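Local coordinates for erythrocyte membrane protein 1 (PDB 2XU0) that probably binds host cell-surface receptors, its N-terminal NTS-DBL1 portion, modelled here, being a rosetting domain of the malaria parasite's surface adhesin PfEMP1, at residues L396-E401 and D430-L435. The protein carries 10 engineered substitutions. Sequence-based numbering, arbitrary orientation.
Sequences LKYSME and DKFLNL. With PRO (proline), chain B.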
ATOM      1  N   LEU A 396      16.302  -5.398  -2.581  1.00 29.28           N
ATOM      2  CA  LEU A 396      17.516  -4.636  -2.860  1.00 28.41           C
ATOM      3  C   LEU A 396      17.343  -3.161  -2.461  1.00 30.53           C
ATOM      4  O   LEU A 396      18.247  -2.583  -1.854  1.00 31.40           O
ATOM      5  CB  LEU A 396      17.901  -4.740  -4.358  1.00 28.16           C
ATOM      6  CG  LEU A 396      18.439  -6.078  -4.822  1.00 34.28           C
ATOM      7  CD1 LEU A 396      18.380  -6.189  -6.326  1.00 35.47           C
ATOM      8  CD2 LEU A 396      19.869  -6.270  -4.379  1.00 37.11           C
ATOM      9  N   LYS A 397      16.205  -2.561  -2.805  1.00 25.71           N
ATOM     10  CA  LYS A 397      15.935  -1.165  -2.481  1.00 25.97           C
ATOM     11  C   LYS A 397      15.971  -0.943  -0.976  1.00 30.65           C
ATOM     12  O   LYS A 397      16.424   0.111  -0.549  1.00 32.73           O
ATOM     13  CB  LYS A 397      14.579  -0.693  -3.066  1.00 28.73           C
ATOM     14  CG  LYS A 397      14.360   0.854  -2.983  1.00 31.74           C
ATOM     15  CD  LYS A 397      15.395   1.579  -3.808  1.00 38.56           C
ATOM     16  CE  LYS A 397      15.149   3.041  -4.023  1.00 58.44           C
ATOM     17  NZ  LYS A 397      16.221   3.608  -4.882  1.00 61.99           N
ATOM     18  N   TYR A 398      15.456  -1.909  -0.184  1.00 27.08           N
ATOM     19  CA  TYR A 398      15.445  -1.862   1.271  1.00 27.79           C
ATOM     20  C   TYR A 398      16.881  -1.767   1.789  1.00 34.28           C
ATOM     21  O   TYR A 398      17.201  -0.867   2.572  1.00 32.35           O
ATOM     22  CB  TYR A 398      14.707  -3.072   1.894  1.00 27.73           C
ATOM     23  CG  TYR A 398      14.621  -2.968   3.401  1.00 29.43           C
ATOM     24  CD1 TYR A 398      13.644  -2.184   4.006  1.00 31.29           C
ATOM     25  CD2 TYR A 398      15.621  -3.501   4.217  1.00 29.52           C
ATOM     26  CE1 TYR A 398      13.612  -2.004   5.392  1.00 33.41           C
ATOM     27  CE2 TYR A 398      15.576  -3.360   5.608  1.00 29.74           C
ATOM     28  CZ  TYR A 398      14.579  -2.594   6.190  1.00 37.11           C
ATOM     29  OH  TYR A 398      14.529  -2.410   7.554  1.00 34.57           O
ATOM     30  N   SER A 399      17.744  -2.688   1.335  1.00 32.16           N
ATOM     31  CA  SER A 399      19.156  -2.694   1.703  1.00 31.91           C
ATOM     32  C   SER A 399      19.811  -1.320   1.374  1.00 33.41           C
ATOM     33  O   SER A 399      20.482  -0.742   2.220  1.00 33.91           O
ATOM     34  CB  SER A 399      19.858  -3.832   0.968  1.00 36.05           C
ATOM     35  OG  SER A 399      21.245  -3.835   1.257  1.00 47.45           O
ATOM     36  N   MET A 400      19.549  -0.789   0.177  1.00 29.29           N
ATOM     37  CA  MET A 400      20.040   0.495  -0.301  1.00 30.53           C
ATOM     38  C   MET A 400      19.576   1.664   0.580  1.00 38.80           C
ATOM     39  O   MET A 400      20.392   2.522   0.873  1.00 38.33           O
ATOM     40  CB  MET A 400      19.617   0.725  -1.752  1.00 33.01           C
ATOM     41  CG  MET A 400      20.361  -0.175  -2.734  1.00 37.14           C
ATOM     42  SD  MET A 400      19.536  -0.252  -4.333  1.00 40.41           S
ATOM     43  CE  MET A 400      19.986   1.354  -5.009  1.00 37.09           C
ATOM     44  N   GLU A 401      18.275   1.684   1.017  1.00 36.25           N
ATOM     45  CA  GLU A 401      17.741   2.728   1.906  1.00 35.43           C
ATOM     46  C   GLU A 401      18.427   2.672   3.270  1.00 39.91           C
ATOM     47  O   GLU A 401      18.805   3.714   3.792  1.00 39.91           O
ATOM     48  CB  GLU A 401      16.191   2.663   2.023  1.00 35.71           C
ATOM     49  CG  GLU A 401      15.473   2.972   0.716  1.00 34.08           C
ATOM     50  CD  GLU A 401      15.774   4.351   0.148  1.00 51.81           C
ATOM     51  OE1 GLU A 401      15.103   5.322   0.557  1.00 48.09           O
ATOM     52  OE2 GLU A 401      16.692   4.468  -0.693  1.00 49.60           O
ATOM     53  N   ASP A 430      16.391  -9.469   6.823  1.00 38.39           N
ATOM     54  CA  ASP A 430      15.748 -10.650   7.385  1.00 37.94           C
ATOM     55  C   ASP A 430      14.755 -10.256   8.487  1.00 39.67           C
ATOM     56  O   ASP A 430      13.640 -10.765   8.468  1.00 39.13           O
ATOM     57  CB  ASP A 430      16.792 -11.643   7.930  1.00 41.75           C
ATOM     58  CG  ASP A 430      17.969 -11.937   7.003  0.80 59.64           C
ATOM     59  OD1 ASP A 430      18.679 -10.971   6.605  0.60 58.74           O
ATOM     60  OD2 ASP A 430      18.229 -13.133   6.733  0.60 69.46           O
ATOM     61  N   LYS A 431      15.127  -9.323   9.412  1.00 34.22           N
ATOM     62  CA  LYS A 431      14.204  -8.881  10.470  1.00 32.85           C
ATOM     63  C   LYS A 431      13.031  -8.075   9.897  1.00 34.05           C
ATOM     64  O   LYS A 431      11.917  -8.204  10.380  1.00 33.04           O
ATOM     65  CB  LYS A 431      14.922  -8.116  11.598  1.00 35.63           C
ATOM     66  CG  LYS A 431      16.105  -8.868  12.206  1.00 54.49           C
ATOM     67  CD  LYS A 431      15.716 -10.109  13.018  1.00 66.57           C
ATOM     68  CE  LYS A 431      16.890 -11.045  13.197  1.00 79.66           C
ATOM     69  NZ  LYS A 431      16.609 -12.107  14.200  1.00 92.17           N
ATOM     70  N   PHE A 432      13.277  -7.262   8.865  1.00 30.77           N
ATOM     71  CA  PHE A 432      12.221  -6.500   8.214  1.00 29.69           C
ATOM     72  C   PHE A 432      11.277  -7.437   7.436  1.00 33.09           C
ATOM     73  O   PHE A 432      10.076  -7.178   7.403  1.00 31.82           O
ATOM     74  CB  PHE A 432      12.779  -5.341   7.337  1.00 30.59           C
ATOM     75  CG  PHE A 432      11.654  -4.540   6.711  1.00 31.70           C
ATOM     76  CD1 PHE A 432      11.022  -3.529   7.422  1.00 33.03           C
ATOM     77  CD2 PHE A 432      11.194  -4.836   5.428  1.00 32.78           C
ATOM     78  CE1 PHE A 432       9.924  -2.849   6.879  1.00 34.67           C
ATOM     79  CE2 PHE A 432      10.112  -4.153   4.883  1.00 35.10           C
ATOM     80  CZ  PHE A 432       9.481  -3.158   5.612  1.00 34.15           C
ATOM     81  N   LEU A 433      11.812  -8.526   6.827  1.00 28.76           N
ATOM     82  CA  LEU A 433      11.007  -9.493   6.097  1.00 30.11           C
ATOM     83  C   LEU A 433      10.043 -10.267   7.010  1.00 34.04           C
ATOM     84  O   LEU A 433       8.932 -10.573   6.573  1.00 32.34           O
ATOM     85  CB  LEU A 433      11.831 -10.440   5.183  1.00 30.34           C
ATOM     86  CG  LEU A 433      12.529  -9.793   3.966  1.00 34.84           C
ATOM     87  CD1 LEU A 433      13.372 -10.819   3.192  1.00 35.07           C
ATOM     88  CD2 LEU A 433      11.535  -9.171   3.008  1.00 32.73           C
ATOM     89  N   ASN A 434      10.435 -10.491   8.279  1.00 31.38           N
ATOM     90  CA  ASN A 434       9.605 -11.121   9.317  1.00 32.70           C
ATOM     91  C   ASN A 434       8.380 -10.258   9.573  1.00 33.98           C
ATOM     92  O   ASN A 434       7.313 -10.800   9.795  1.00 34.52           O
ATOM     93  CB  ASN A 434      10.369 -11.269  10.661  1.00 41.28           C
ATOM     94  CG  ASN A 434      11.554 -12.203  10.688  1.00 61.55           C
ATOM     95  OD1 ASN A 434      12.456 -12.057  11.520  0.80 51.08           O
ATOM     96  ND2 ASN A 434      11.566 -13.212   9.828  0.80 55.71           N
ATOM     97  N   LEU A 435       8.520  -8.923   9.525  1.00 29.12           N
ATOM     98  CA  LEU A 435       7.386  -8.000   9.706  1.00 28.49           C
ATOM     99  C   LEU A 435       6.369  -8.179   8.558  1.00 31.86           C
ATOM    100  O   LEU A 435       5.155  -8.140   8.800  1.00 32.35           O
ATOM    101  CB  LEU A 435       7.869  -6.537   9.748  1.00 28.17           C
ATOM    102  CG  LEU A 435       8.875  -6.139  10.842  1.00 33.36           C
ATOM    103  CD1 LEU A 435       9.119  -4.618  10.839  1.00 32.92           C
ATOM    104  CD2 LEU A 435       8.484  -6.679  12.232  1.00 32.76           C
TER
HETATM  105  N   PRO B1493      22.900  -1.567  -6.093  1.00 41.47           N
HETATM  106  CA  PRO B1493      22.743  -2.757  -6.950  1.00 39.80           C
HETATM  107  C   PRO B1493      21.434  -2.714  -7.740  1.00 34.08           C
HETATM  108  O   PRO B1493      20.455  -2.088  -7.243  1.00 34.51           O
HETATM  109  CB  PRO B1493      22.763  -3.932  -5.945  1.00 41.76           C
HETATM  110  CG  PRO B1493      22.423  -3.325  -4.601  1.00 46.32           C
HETATM  111  CD  PRO B1493      22.947  -1.914  -4.653  1.00 42.94           C
HETATM  112  OXT PRO B1493      21.372  -3.344  -8.825  1.00 46.24           O
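Tyr398 and Phe432 stack their rings across two helices in the C-terminal part of the Duffy-binding-like domain, joining the long helix 371-407 to the short helix 429-437. It is an offset stack, with planes 19° apart and centroids separated by 4.4 Å. From CB outward, Tyr398 meets Phe432 atom by atom. Its CB points at the other helix, and with CG anti to the backbone N (chi1 -176°) the ring extends toward helix 429-437. CD1 is the first ring atom to meet anything on the far side, lying 3.9 Å from Phe432 CD2. CE1 goes deeper, over the phenylalanine face but displaced toward its rim, and reaches Phe432 CG at 3.5 Å. CZ lies where that ring joins its stem, 3.5 Å from Phe432 CB and close to CG as well, and CE2 meets CB. Phe432, its CB likewise pointing across, has the same first torsion, which carries its ring alongside the tyrosine's. No hydrogen bond links the two segments; the buried Tyr398 OH is hydrogen-bonded to the backbone O of Tyr426, and Phe312 and Leu313 of helix 311-338 and Leu421 of helix 415-423 also touch Tyr398. Two residues to each side of Tyr398, and turned away from Phe432, Leu396 and Met400 touch a bound proline, which Asn126 N and Gly127 N hydrogen-bond; Met400 SD is 3.6 Å from the proline O. At the tip of the tyrosine, OH sits 3.4 Å from Phe432 CB.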